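Local coordinates for isomerase/lactonizing enzyme (Agrobacterium tumefaciens, PDB 1RVK), which is of unknown function but, as a magnesium-binding member of the enolase superfamily, probably catalyses a reaction that begins with proton abstraction next to a substrate carboxylate, at residues M37-V40 with Q46-H49; K67-G72 with W82-H87; R155-L160 with A191-A196; W245-L250 with A275-R280; C306-N311 with L316-A321. All blocks are in the same frame, centred on the assembly; numbering follows the deposited sequence.

Contact 1: M37-V40 with Q46-H49; sequences MLTV and QEGH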
# COMPACT_ATOMS: atom_id res chain seq x y z
N MSE A 37 5.53 -0.03 16.97
CA MSE A 37 4.42 -0.97 17.06
C MSE A 37 3.42 -0.39 18.04
O MSE A 37 3.78 -0.05 19.17
CB MSE A 37 4.88 -2.35 17.54
CG MSE A 37 3.72 -3.35 17.69
SE MSE A 37 4.21 -5.16 18.23
CE MSE A 37 4.76 -4.78 20.05
N LEU A 38 2.18 -0.25 17.59
CA LEU A 38 1.11 0.27 18.42
C LEU A 38 0.33 -0.92 18.98
O LEU A 38 -0.03 -1.84 18.23
CB LEU A 38 0.17 1.15 17.58
CG LEU A 38 -1.02 1.85 18.25
CD1 LEU A 38 -2.05 0.85 18.71
CD2 LEU A 38 -0.54 2.70 19.41
N THR A 39 0.10 -0.92 20.29
CA THR A 39 -0.65 -1.99 20.93
C THR A 39 -1.85 -1.43 21.69
O THR A 39 -1.73 -0.46 22.44
CB THR A 39 0.22 -2.79 21.94
OG1 THR A 39 1.23 -3.52 21.24
CG2 THR A 39 -0.64 -3.77 22.73
N VAL A 40 -3.02 -2.04 21.49
CA VAL A 40 -4.24 -1.64 22.18
C VAL A 40 -4.62 -2.82 23.07
O VAL A 40 -4.72 -3.96 22.59
CB VAL A 40 -5.38 -1.35 21.19
CG1 VAL A 40 -6.65 -0.96 21.95
CG2 VAL A 40 -4.97 -0.23 20.23
N GLN A 46 -6.57 -8.89 26.51
CA GLN A 46 -6.47 -9.16 25.07
C GLN A 46 -5.76 -7.97 24.42
O GLN A 46 -5.93 -6.83 24.85
CB GLN A 46 -7.87 -9.32 24.46
CG GLN A 46 -8.65 -10.54 24.93
CD GLN A 46 -8.26 -11.82 24.21
OE1 GLN A 46 -8.94 -12.84 24.33
NE2 GLN A 46 -7.17 -11.78 23.45
N GLU A 47 -4.97 -8.24 23.39
CA GLU A 47 -4.23 -7.17 22.72
C GLU A 47 -4.36 -7.22 21.20
O GLU A 47 -4.63 -8.28 20.62
CB GLU A 47 -2.74 -7.24 23.08
CG GLU A 47 -2.44 -6.96 24.55
CD GLU A 47 -0.98 -7.18 24.91
OE1 GLU A 47 -0.61 -6.88 26.06
OE2 GLU A 47 -0.21 -7.65 24.05
N GLY A 48 -4.17 -6.06 20.59
CA GLY A 48 -4.21 -5.91 19.15
C GLY A 48 -2.99 -5.07 18.79
O GLY A 48 -2.67 -4.12 19.51
N HIS A 49 -2.32 -5.39 17.69
CA HIS A 49 -1.11 -4.67 17.30
C HIS A 49 -1.09 -4.23 15.84
O HIS A 49 -1.77 -4.81 14.99
CB HIS A 49 0.12 -5.56 17.51
CG HIS A 49 0.06 -6.38 18.77
ND1 HIS A 49 0.39 -5.87 20.00
CD2 HIS A 49 -0.30 -7.66 18.97
CE1 HIS A 49 0.23 -6.81 20.92
NE2 HIS A 49 -0.19 -7.90 20.32

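Contact 2: K67-G72 with W82-H87; sequences KKVLIG and WQDLAH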
# COMPACT_ATOMS: atom_id res chain seq x y z
N LYS A 67 -5.30 8.39 22.84
CA LYS A 67 -5.76 7.93 24.15
C LYS A 67 -7.10 8.53 24.55
O LYS A 67 -7.96 7.84 25.10
CB LYS A 67 -4.72 8.24 25.23
CG LYS A 67 -3.52 7.32 25.18
CD LYS A 67 -2.55 7.61 26.31
CE LYS A 67 -1.41 6.60 26.31
NZ LYS A 67 -0.41 6.88 27.38
N LYS A 68 -7.29 9.82 24.25
CA LYS A 68 -8.54 10.49 24.59
C LYS A 68 -9.76 9.88 23.92
O LYS A 68 -10.87 9.95 24.45
CB LYS A 68 -8.46 11.97 24.23
CG LYS A 68 -7.45 12.76 25.04
CD LYS A 68 -7.50 14.23 24.63
CE LYS A 68 -6.54 15.07 25.45
NZ LYS A 68 -6.61 16.50 25.01
N VAL A 69 -9.57 9.27 22.76
CA VAL A 69 -10.67 8.65 22.04
C VAL A 69 -10.89 7.19 22.44
O VAL A 69 -12.03 6.76 22.64
CB VAL A 69 -10.44 8.70 20.51
CG1 VAL A 69 -11.51 7.88 19.79
CG2 VAL A 69 -10.47 10.14 20.04
N LEU A 70 -9.80 6.44 22.57
CA LEU A 70 -9.88 5.01 22.88
C LEU A 70 -10.04 4.54 24.33
O LEU A 70 -10.85 3.68 24.60
CB LEU A 70 -8.67 4.29 22.29
CG LEU A 70 -8.43 4.33 20.78
CD1 LEU A 70 -7.30 3.36 20.43
CD2 LEU A 70 -9.69 3.94 20.05
N ILE A 71 -9.25 5.09 25.24
CA ILE A 71 -9.30 4.66 26.64
C ILE A 71 -10.69 4.69 27.25
O ILE A 71 -11.37 5.71 27.23
CB ILE A 71 -8.34 5.49 27.52
CG1 ILE A 71 -6.90 5.34 27.00
CG2 ILE A 71 -8.41 5.02 28.97
CD1 ILE A 71 -6.36 3.93 27.09
N GLY A 72 -11.11 3.55 27.80
CA GLY A 72 -12.41 3.43 28.43
C GLY A 72 -13.56 3.14 27.48
O GLY A 72 -14.72 3.15 27.88
N TRP A 82 -13.55 5.43 14.92
CA TRP A 82 -12.93 5.98 13.72
C TRP A 82 -13.52 7.36 13.45
O TRP A 82 -12.79 8.31 13.16
CB TRP A 82 -13.17 5.08 12.50
CG TRP A 82 -12.36 5.49 11.31
CD1 TRP A 82 -11.08 5.10 11.01
CD2 TRP A 82 -12.74 6.42 10.29
NE1 TRP A 82 -10.65 5.73 9.87
CE2 TRP A 82 -11.64 6.55 9.41
CE3 TRP A 82 -13.90 7.16 10.04
CZ2 TRP A 82 -11.67 7.39 8.29
CZ3 TRP A 82 -13.93 8.00 8.92
CH2 TRP A 82 -12.82 8.10 8.06
N GLN A 83 -14.84 7.47 13.55
CA GLN A 83 -15.50 8.74 13.31
C GLN A 83 -15.07 9.79 14.33
O GLN A 83 -14.96 10.97 14.00
CB GLN A 83 -17.02 8.57 13.32
CG GLN A 83 -17.56 7.65 12.20
CD GLN A 83 -17.56 8.29 10.81
OE1 GLN A 83 -17.89 7.63 9.82
NE2 GLN A 83 -17.20 9.56 10.74
N ASP A 84 -14.82 9.37 15.58
CA ASP A 84 -14.37 10.33 16.60
C ASP A 84 -13.01 10.91 16.23
O ASP A 84 -12.78 12.11 16.40
CB ASP A 84 -14.27 9.68 17.98
CG ASP A 84 -15.62 9.51 18.67
OD1 ASP A 84 -16.58 10.24 18.32
OD2 ASP A 84 -15.71 8.66 19.57
N LEU A 85 -12.11 10.06 15.76
CA LEU A 85 -10.77 10.49 15.36
C LEU A 85 -10.85 11.38 14.11
O LEU A 85 -10.15 12.39 14.02
CB LEU A 85 -9.89 9.28 15.06
CG LEU A 85 -8.80 8.75 16.00
CD1 LEU A 85 -8.77 9.48 17.32
CD2 LEU A 85 -9.03 7.26 16.19
N ALA A 86 -11.68 10.99 13.16
CA ALA A 86 -11.83 11.76 11.92
C ALA A 86 -12.31 13.17 12.23
O ALA A 86 -11.86 14.14 11.61
CB ALA A 86 -12.83 11.06 10.99
N HIS A 87 -13.22 13.28 13.19
CA HIS A 87 -13.78 14.56 13.60
C HIS A 87 -12.74 15.50 14.20
O HIS A 87 -12.90 16.72 14.14
CB HIS A 87 -14.91 14.30 14.62
CG HIS A 87 -15.37 15.52 15.36
ND1 HIS A 87 -15.56 15.53 16.72
CD2 HIS A 87 -15.67 16.76 14.92
CE1 HIS A 87 -15.96 16.73 17.10
NE2 HIS A 87 -16.03 17.50 16.03
O HOH W 1 -14.54 8.20 22.01

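Contact 3: R155-L160 with A191-A196; sequences RFAETL and AAVREA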
# COMPACT_ATOMS: atom_id res chain seq x y z
N ARG A 155 15.23 -7.32 -17.67
CA ARG A 155 15.87 -8.48 -17.06
C ARG A 155 15.21 -8.85 -15.74
O ARG A 155 15.01 -10.03 -15.44
CB ARG A 155 17.36 -8.20 -16.84
CG ARG A 155 18.16 -8.08 -18.14
CD ARG A 155 18.27 -9.42 -18.85
NE ARG A 155 19.00 -9.31 -20.11
CZ ARG A 155 19.45 -10.35 -20.82
NH1 ARG A 155 19.25 -11.59 -20.38
NH2 ARG A 155 20.09 -10.15 -21.96
N PHE A 156 14.87 -7.85 -14.94
CA PHE A 156 14.23 -8.14 -13.66
C PHE A 156 12.85 -8.74 -13.91
O PHE A 156 12.42 -9.65 -13.20
CB PHE A 156 14.13 -6.87 -12.81
CG PHE A 156 13.67 -7.13 -11.40
CD1 PHE A 156 14.16 -8.22 -10.68
CD2 PHE A 156 12.77 -6.27 -10.78
CE1 PHE A 156 13.77 -8.44 -9.36
CE2 PHE A 156 12.37 -6.48 -9.47
CZ PHE A 156 12.87 -7.57 -8.75
N ALA A 157 12.15 -8.23 -14.92
CA ALA A 157 10.82 -8.73 -15.26
C ALA A 157 10.86 -10.23 -15.58
O ALA A 157 9.97 -10.97 -15.20
CB ALA A 157 10.25 -7.95 -16.45
N GLU A 158 11.90 -10.66 -16.29
CA GLU A 158 12.02 -12.08 -16.62
C GLU A 158 12.12 -12.90 -15.34
O GLU A 158 11.53 -13.97 -15.22
CB GLU A 158 13.26 -12.32 -17.49
CG GLU A 158 13.16 -11.74 -18.88
CD GLU A 158 14.34 -12.11 -19.75
OE1 GLU A 158 14.55 -13.32 -19.98
OE2 GLU A 158 15.05 -11.19 -20.21
N THR A 159 12.88 -12.39 -14.38
CA THR A 159 13.06 -13.06 -13.10
C THR A 159 11.74 -13.17 -12.34
O THR A 159 11.46 -14.20 -11.72
CB THR A 159 14.10 -12.32 -12.24
OG1 THR A 159 15.38 -12.38 -12.88
CG2 THR A 159 14.20 -12.93 -10.85
N LEU A 160 10.93 -12.12 -12.39
CA LEU A 160 9.64 -12.13 -11.70
C LEU A 160 8.65 -13.11 -12.33
O LEU A 160 7.86 -13.73 -11.64
CB LEU A 160 9.05 -10.72 -11.67
CG LEU A 160 9.89 -9.67 -10.91
CD1 LEU A 160 9.20 -8.32 -11.02
CD2 LEU A 160 10.06 -10.08 -9.44
N ALA A 191 8.76 -0.73 -22.85
CA ALA A 191 8.93 -1.52 -24.07
C ALA A 191 9.86 -2.70 -23.82
O ALA A 191 9.62 -3.80 -24.32
CB ALA A 191 9.50 -0.64 -25.18
N ALA A 192 10.93 -2.47 -23.06
CA ALA A 192 11.89 -3.52 -22.75
C ALA A 192 11.21 -4.64 -21.97
O ALA A 192 11.46 -5.83 -22.22
CB ALA A 192 13.04 -2.94 -21.93
N VAL A 193 10.35 -4.28 -21.02
CA VAL A 193 9.65 -5.30 -20.23
C VAL A 193 8.66 -6.09 -21.09
O VAL A 193 8.60 -7.31 -21.00
CB VAL A 193 8.90 -4.66 -19.04
CG1 VAL A 193 8.02 -5.72 -18.36
CG2 VAL A 193 9.91 -4.11 -18.03
N ARG A 194 7.90 -5.39 -21.93
CA ARG A 194 6.94 -6.07 -22.79
C ARG A 194 7.66 -7.05 -23.71
O ARG A 194 7.21 -8.17 -23.91
CB ARG A 194 6.16 -5.05 -23.63
CG ARG A 194 5.29 -5.69 -24.71
CD ARG A 194 4.29 -6.68 -24.12
NE ARG A 194 3.15 -6.01 -23.50
CZ ARG A 194 2.36 -6.56 -22.59
NH1 ARG A 194 2.58 -7.80 -22.16
NH2 ARG A 194 1.34 -5.86 -22.10
N GLU A 195 8.80 -6.62 -24.25
CA GLU A 195 9.57 -7.46 -25.15
C GLU A 195 10.08 -8.71 -24.43
O GLU A 195 10.11 -9.80 -25.00
CB GLU A 195 10.76 -6.68 -25.71
CG GLU A 195 11.64 -7.48 -26.65
CD GLU A 195 10.95 -7.81 -27.97
OE1 GLU A 195 9.86 -8.41 -27.94
OE2 GLU A 195 11.50 -7.46 -29.03
N ALA A 196 10.46 -8.55 -23.17
CA ALA A 196 10.99 -9.65 -22.38
C ALA A 196 9.98 -10.68 -21.87
O ALA A 196 10.29 -11.87 -21.79
CB ALA A 196 11.79 -9.10 -21.20

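Contact 4: W245-L250 with A275-R280; sequences WLSDNL and ACDILR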
# COMPACT_ATOMS: atom_id res chain seq x y z
N TRP A 245 -9.47 15.07 -17.89
CA TRP A 245 -8.95 15.36 -19.22
C TRP A 245 -8.10 14.21 -19.76
O TRP A 245 -8.30 13.76 -20.89
CB TRP A 245 -8.08 16.63 -19.18
CG TRP A 245 -7.39 16.95 -20.48
CD1 TRP A 245 -7.91 17.62 -21.55
CD2 TRP A 245 -6.06 16.58 -20.85
NE1 TRP A 245 -6.99 17.68 -22.57
CE2 TRP A 245 -5.84 17.05 -22.17
CE3 TRP A 245 -5.02 15.89 -20.20
CZ2 TRP A 245 -4.63 16.86 -22.85
CZ3 TRP A 245 -3.82 15.70 -20.88
CH2 TRP A 245 -3.63 16.18 -22.18
N LEU A 246 -7.17 13.73 -18.94
CA LEU A 246 -6.28 12.66 -19.36
C LEU A 246 -7.05 11.38 -19.70
O LEU A 246 -6.76 10.73 -20.70
CB LEU A 246 -5.23 12.39 -18.28
CG LEU A 246 -4.05 11.47 -18.58
CD1 LEU A 246 -4.54 10.05 -18.65
CD2 LEU A 246 -3.35 11.89 -19.88
N SER A 247 -8.02 11.03 -18.86
CA SER A 247 -8.82 9.84 -19.09
C SER A 247 -9.59 9.96 -20.41
O SER A 247 -9.70 9.00 -21.16
CB SER A 247 -9.81 9.63 -17.94
OG SER A 247 -9.12 9.31 -16.74
N ASP A 248 -10.12 11.14 -20.68
CA ASP A 248 -10.86 11.33 -21.92
C ASP A 248 -9.96 11.28 -23.15
O ASP A 248 -10.44 11.02 -24.26
CB ASP A 248 -11.62 12.66 -21.87
CG ASP A 248 -12.85 12.60 -20.98
OD1 ASP A 248 -13.48 13.65 -20.76
OD2 ASP A 248 -13.19 11.49 -20.52
N ASN A 249 -8.67 11.51 -22.96
CA ASN A 249 -7.73 11.51 -24.08
C ASN A 249 -6.89 10.25 -24.26
O ASN A 249 -6.17 10.12 -25.24
CB ASN A 249 -6.79 12.72 -23.99
CG ASN A 249 -7.49 14.02 -24.35
OD1 ASN A 249 -8.18 14.62 -23.53
ND2 ASN A 249 -7.32 14.45 -25.60
N LEU A 250 -6.97 9.32 -23.31
CA LEU A 250 -6.19 8.08 -23.41
C LEU A 250 -7.09 6.87 -23.57
O LEU A 250 -8.22 6.86 -23.09
CB LEU A 250 -5.33 7.86 -22.16
CG LEU A 250 -4.15 8.78 -21.87
CD1 LEU A 250 -3.37 8.21 -20.69
CD2 LEU A 250 -3.24 8.87 -23.09
N ALA A 275 -13.00 10.87 -13.36
CA ALA A 275 -11.57 11.16 -13.38
C ALA A 275 -10.68 9.93 -13.53
O ALA A 275 -9.47 10.05 -13.73
CB ALA A 275 -11.18 11.92 -12.11
N CYS A 276 -11.27 8.75 -13.42
CA CYS A 276 -10.51 7.51 -13.55
C CYS A 276 -11.40 6.39 -14.09
O CYS A 276 -12.62 6.49 -14.05
CB CYS A 276 -9.93 7.09 -12.20
SG CYS A 276 -11.18 6.81 -10.93
N ASP A 277 -10.76 5.33 -14.59
CA ASP A 277 -11.47 4.18 -15.13
C ASP A 277 -11.47 3.05 -14.11
O ASP A 277 -12.33 2.16 -14.14
CB ASP A 277 -10.78 3.70 -16.41
CG ASP A 277 -10.65 4.80 -17.44
OD1 ASP A 277 -11.69 5.23 -17.98
OD2 ASP A 277 -9.51 5.24 -17.70
N ILE A 278 -10.49 3.09 -13.21
CA ILE A 278 -10.35 2.10 -12.14
C ILE A 278 -10.05 2.93 -10.89
O ILE A 278 -9.20 3.83 -10.94
CB ILE A 278 -9.15 1.16 -12.39
CG1 ILE A 278 -9.32 0.43 -13.73
CG2 ILE A 278 -9.03 0.15 -11.26
CD1 ILE A 278 -8.08 -0.32 -14.17
N LEU A 279 -10.73 2.65 -9.79
CA LEU A 279 -10.50 3.41 -8.56
C LEU A 279 -9.30 2.84 -7.81
O LEU A 279 -8.85 1.72 -8.08
CB LEU A 279 -11.75 3.34 -7.67
CG LEU A 279 -11.87 4.38 -6.56
CD1 LEU A 279 -11.99 5.78 -7.17
CD2 LEU A 279 -13.10 4.07 -5.69
N ARG A 280 -8.77 3.62 -6.88
CA ARG A 280 -7.64 3.15 -6.08
C ARG A 280 -7.86 3.56 -4.64
O ARG A 280 -8.47 4.60 -4.35
CB ARG A 280 -6.32 3.72 -6.60
CG ARG A 280 -5.07 3.08 -5.98
CD ARG A 280 -3.91 3.19 -6.96
NE ARG A 280 -2.63 2.64 -6.51
CZ ARG A 280 -2.37 1.35 -6.31
NH1 ARG A 280 -1.15 0.98 -5.93
NH2 ARG A 280 -3.31 0.44 -6.46
O HOH W 2 -11.71 6.52 -20.24

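Contact 5: C306-N311 with L316-A321; sequences CEVHGN and LHVVAA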
# COMPACT_ATOMS: atom_id res chain seq x y z
N CYS A 306 -11.49 -1.58 -7.64
CA CYS A 306 -10.77 -0.64 -6.80
C CYS A 306 -9.51 -1.38 -6.37
O CYS A 306 -9.57 -2.29 -5.55
CB CYS A 306 -11.60 -0.25 -5.58
SG CYS A 306 -10.87 1.09 -4.61
N GLU A 307 -8.38 -1.01 -6.97
CA GLU A 307 -7.11 -1.66 -6.68
C GLU A 307 -6.49 -1.11 -5.40
O GLU A 307 -6.37 0.10 -5.22
CB GLU A 307 -6.18 -1.48 -7.88
CG GLU A 307 -6.74 -2.08 -9.18
CD GLU A 307 -6.97 -3.59 -9.10
OE1 GLU A 307 -6.12 -4.29 -8.52
OE2 GLU A 307 -8.00 -4.08 -9.63
N VAL A 308 -6.10 -2.02 -4.52
CA VAL A 308 -5.54 -1.66 -3.22
C VAL A 308 -4.04 -1.43 -3.22
O VAL A 308 -3.27 -2.32 -3.57
CB VAL A 308 -5.89 -2.73 -2.16
CG1 VAL A 308 -5.40 -2.29 -0.79
CG2 VAL A 308 -7.40 -2.96 -2.14
N HIS A 309 -3.65 -0.22 -2.84
CA HIS A 309 -2.25 0.17 -2.79
C HIS A 309 -1.54 -0.30 -1.54
O HIS A 309 -2.01 -0.08 -0.42
CB HIS A 309 -2.11 1.69 -2.86
CG HIS A 309 -0.75 2.19 -2.47
ND1 HIS A 309 -0.54 3.08 -1.44
CD2 HIS A 309 0.48 1.91 -2.98
CE1 HIS A 309 0.75 3.31 -1.32
NE2 HIS A 309 1.39 2.61 -2.24
N GLY A 310 -0.39 -0.95 -1.73
CA GLY A 310 0.40 -1.39 -0.60
C GLY A 310 0.34 -2.85 -0.22
O GLY A 310 -0.68 -3.52 -0.38
N ASN A 311 1.47 -3.34 0.30
CA ASN A 311 1.58 -4.72 0.74
C ASN A 311 1.28 -4.77 2.24
O ASN A 311 0.76 -3.82 2.82
CB ASN A 311 2.99 -5.24 0.47
CG ASN A 311 4.04 -4.59 1.35
OD1 ASN A 311 3.91 -3.43 1.72
ND2 ASN A 311 5.09 -5.34 1.68
N LEU A 316 -3.76 -6.91 2.53
CA LEU A 316 -4.10 -8.24 2.05
C LEU A 316 -5.49 -8.66 2.53
O LEU A 316 -6.26 -9.27 1.79
CB LEU A 316 -3.07 -9.27 2.53
CG LEU A 316 -3.30 -10.73 2.10
CD1 LEU A 316 -3.38 -10.82 0.59
CD2 LEU A 316 -2.16 -11.60 2.63
N HIS A 317 -5.82 -8.32 3.78
CA HIS A 317 -7.13 -8.69 4.31
C HIS A 317 -8.27 -7.96 3.60
O HIS A 317 -9.35 -8.52 3.42
CB HIS A 317 -7.16 -8.46 5.82
CG HIS A 317 -6.51 -9.55 6.60
ND1 HIS A 317 -7.20 -10.64 7.09
CD2 HIS A 317 -5.21 -9.77 6.92
CE1 HIS A 317 -6.36 -11.48 7.67
NE2 HIS A 317 -5.14 -10.97 7.58
N VAL A 318 -8.03 -6.72 3.20
CA VAL A 318 -9.06 -5.96 2.49
C VAL A 318 -9.29 -6.65 1.14
O VAL A 318 -10.42 -6.85 0.71
CB VAL A 318 -8.63 -4.49 2.26
CG1 VAL A 318 -9.64 -3.79 1.34
CG2 VAL A 318 -8.56 -3.76 3.60
N VAL A 319 -8.20 -7.02 0.47
CA VAL A 319 -8.30 -7.68 -0.83
C VAL A 319 -9.01 -9.04 -0.72
O VAL A 319 -9.82 -9.39 -1.58
CB VAL A 319 -6.90 -7.89 -1.45
CG1 VAL A 319 -7.00 -8.74 -2.71
CG2 VAL A 319 -6.27 -6.53 -1.78
N ALA A 320 -8.72 -9.79 0.34
CA ALA A 320 -9.34 -11.10 0.53
C ALA A 320 -10.82 -11.02 0.87
O ALA A 320 -11.59 -11.95 0.61
CB ALA A 320 -8.59 -11.86 1.62
N ALA A 321 -11.24 -9.89 1.44
CA ALA A 321 -12.63 -9.70 1.83
C ALA A 321 -13.51 -9.13 0.72
O ALA A 321 -14.73 -9.05 0.89
CB ALA A 321 -12.69 -8.80 3.06

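Contact 1: M37-V40 with Q46-H49
Val40 and Gly48 form the hydrogen-bonded pair of an antiparallel beta hairpin, strands 30-42 and 47-52, at one edge of the three-stranded sheet of the N-terminal domain. Val40 N reaches Gly48 O at 2.9 Å in a nearly straight bond (166° at the hydrogen), and Gly48 N returns a more bent one to Val40 O at 3.0 Å. The next pair, Thr39 and His49, is non-hydrogen-bonded, yet it is the tight part of the contact. Both side chains leave the sheet on the same face and lie side by side. With Thr39 OG1 beside its own backbone N (chi1 -68°), the hydroxyl sits at the ring edge, in plane, hydrogen-bonded to His49 ND1 at 2.8 Å, while the methyl CG2 lies 3.6 Å from CE1 of His49. Phe373 meets this imidazole edge-to-face. Packing thins toward the turn: the extended Glu47 merely passes the methyl, its CD 4.1 Å from Thr39 CG2, and its carboxylate turns to a salt bridge with Arg41. Gln46, partly exposed, leads its amide away from the strand. At the buried end Met37, present as selenomethionine, bends so that SE comes within 4.2 Å of His49 CB, oblique to the ring.

Contact 2: K67-G72 with W82-H87
Val69, in the last turn of helix 59-70, meets Asp84 and Leu85 of helix 78-89 through both of its methyl groups. Val69 CG2 lies only 3.3 Å from Leu85 CD1, tighter than a usual carbon contact, and Val69 CB is 3.7 Å from the same methyl. Leu85 reaches it in an uncommon shape: chi2 is 5°, so CD1 nearly eclipses its own CA, and the fit is either strained or imperfectly modelled. The other valine branch crosses Asp84 at CB, 3.8 Å from Val69 CG1.

The polar part runs through water. One molecule lies within bonding distance of both helices, 3.0 Å from Val69 O and 2.7 Å from Asp84 OD2, though it has more acceptors in reach than protons to give.

In the fold, the two helices pack together in the N-terminal domain. Leu81 and Trp88 also lie on Val69, Leu101 of helix 98-116 lies on Leu85, and Trp82, on another side of its helix, hydrogen-bonds through NE1 to Gly287 O of the barrel domain.

A carbonyl and a carboxylate, if the latter is ionised, are both acceptors, so a donating water is a natural link between them at the more open side; between these segments the buried side is carbon packing.

Contact 3: R155-L160 with A191-A196
Glu158 and Ala196 make the outer half of a contact between helices 150-163 and 183-197, neighbours in the ring of helices around the beta/alpha barrel. The glutamate leaves its helix with CB still 5.1 Å from Ala196 CB. Its first torsion, chi1 -68°, swings CG toward the other helix, to 3.8 Å from Ala196 CB, with Ala196 O a little farther away. The chain then runs extended, chi2 -175°, taking CD alongside the alanine methyl. At the tip the two oxygens part: OE2 remains over the methyl, 4.0 Å from Ala196 CB, whereas OE1 turns to the far side. The acid therefore lies along the alanine by its aliphatic stem, and none of its contacts with the other helix is a hydrogen bond.

Deeper in the interface, on the residue before Glu158, the Ala157 methyl points toward the other helix and meets Val193. Val193 CG1 comes to 3.7 Å from Ala157 CB, and CG2 follows at 4.2 Å, so the small side chain faces both branches of the valine. Strand 167-171, which lies between the two helices in sequence, floors this point: Ile168 touches Ala157 and Leu170 touches Val193.

The backbones come close, with Ala157 CA 6.2 Å from Val193 CA, which the small side chains Ala157 and Ala196, one on each helix, allow. No hydrogen bond links the two segments. The grip is van der Waals contact, apolar toward the strands and edged by the exposed Glu158, whose carboxylate can probably be hydrated.

Contact 4: W245-L250 with A275-R280
Ser247 OG has two main-chain carbonyl oxygens near it, one of its own helix and one of the segment 275-280. It is hydrogen-bonded to Tyr243 O, one turn back, a position that its chi1 of -67° gives it. With that bond made, Ala275 O at 3.1 Å from Ser247 OG is a close oxygen neighbour. Cys276 offers only its backbone to the hydroxyl, CA being 3.9 Å from Ser247 OG, and Asp277 approaches with OD2 at 4.2 Å.

That aspartate is held mainly by another partner: Asp277 OD2 accepts from Val254 N. A water 2.6 Å from Asp277 OD1 may also reach Ser247 O, weakly, at 3.3 Å.

The place is the entry to a barrel strand. Residues 275-277 lead from helix 263-272 into strand 278-281 of the beta/alpha barrel, and helix 240-249 packs against them just before its own chain turns into the neighbouring strand 254-256. The contact lies at the N-terminal end of the strands; the side chain of Cys276 is about 13 Å from the magnesium ion. Along the same strand, Arg280 has crossed to the metal side: its NE hydrogen-bonds to Glu258 OE1, a magnesium ligand, and its NH1 forms a salt bridge with Glu329 OE2.

Contact 5: C306-N311 with L316-A321
Val308 meets Val318 and Val319 with no flat group between them; the rings, amide and carboxylate of the two segments are turned to other partners. The imidazole of His309 hydrogen-bonds through ND1 to Asp285 OD2. His317, on the far side of the helix, uses ND1 toward Tyr121 N, and the carboxylate of Glu307 receives Trp327 N and Arg326 N, one on each oxygen.

What remains is a small valine cluster. Val308 points toward the helix, and its chi1 of -176° turns the CG2 branch to the helix side chains. This branch touches Val319 CG2 at 3.8 Å; Val308 CB lies as near to the same methyl. The two valines overlap alongside, pointing opposite ways, and Val318 closes in from the next position with CG1 4.2 Å from Val308 CG2. Met296 and Leu293 of helix 289-301 extend the cluster.

Strand 306-308 and helix 313-321 form a beta-alpha unit of the barrel, joined by a short loop through Gly310. The side chain of Val308 is about 11 Å from the magnesium ion. The His309-Asp285 pair just beyond residues 306-308 resembles the His-Asp dyad of the mandelate racemase group, although its role here is not established. The chemistry of the segment is thus divided: branched carbons fasten it to the helix behind, and its polar side chains bond to other parts of the barrel, His309 probably toward the active site.

Overall arrangement
Contacts 1 and 2 belong to the N-terminal domain and touch, Val40 packing on Leu70; contacts 3, 4 and 5 belong to the barrel domain. Contact 5 is the most central, its centre about 8 Å from the centre of the chain, and is fully buried and purely apolar. Contacts 1 and 2 are buried too, but add hydrogen bonds: backbone pairs and one side-chain pair in the hairpin, and water between the helices. Contacts 3 and 4 are only partly buried, one made of methyl groups with a carboxylate at its edge, the other of carbonyls, a hydroxyl and water. Contacts 4 and 5 each hold one of two neighbouring barrel strands, 278-281 and 306-308, which Leu279 O and Glu307 N probably join.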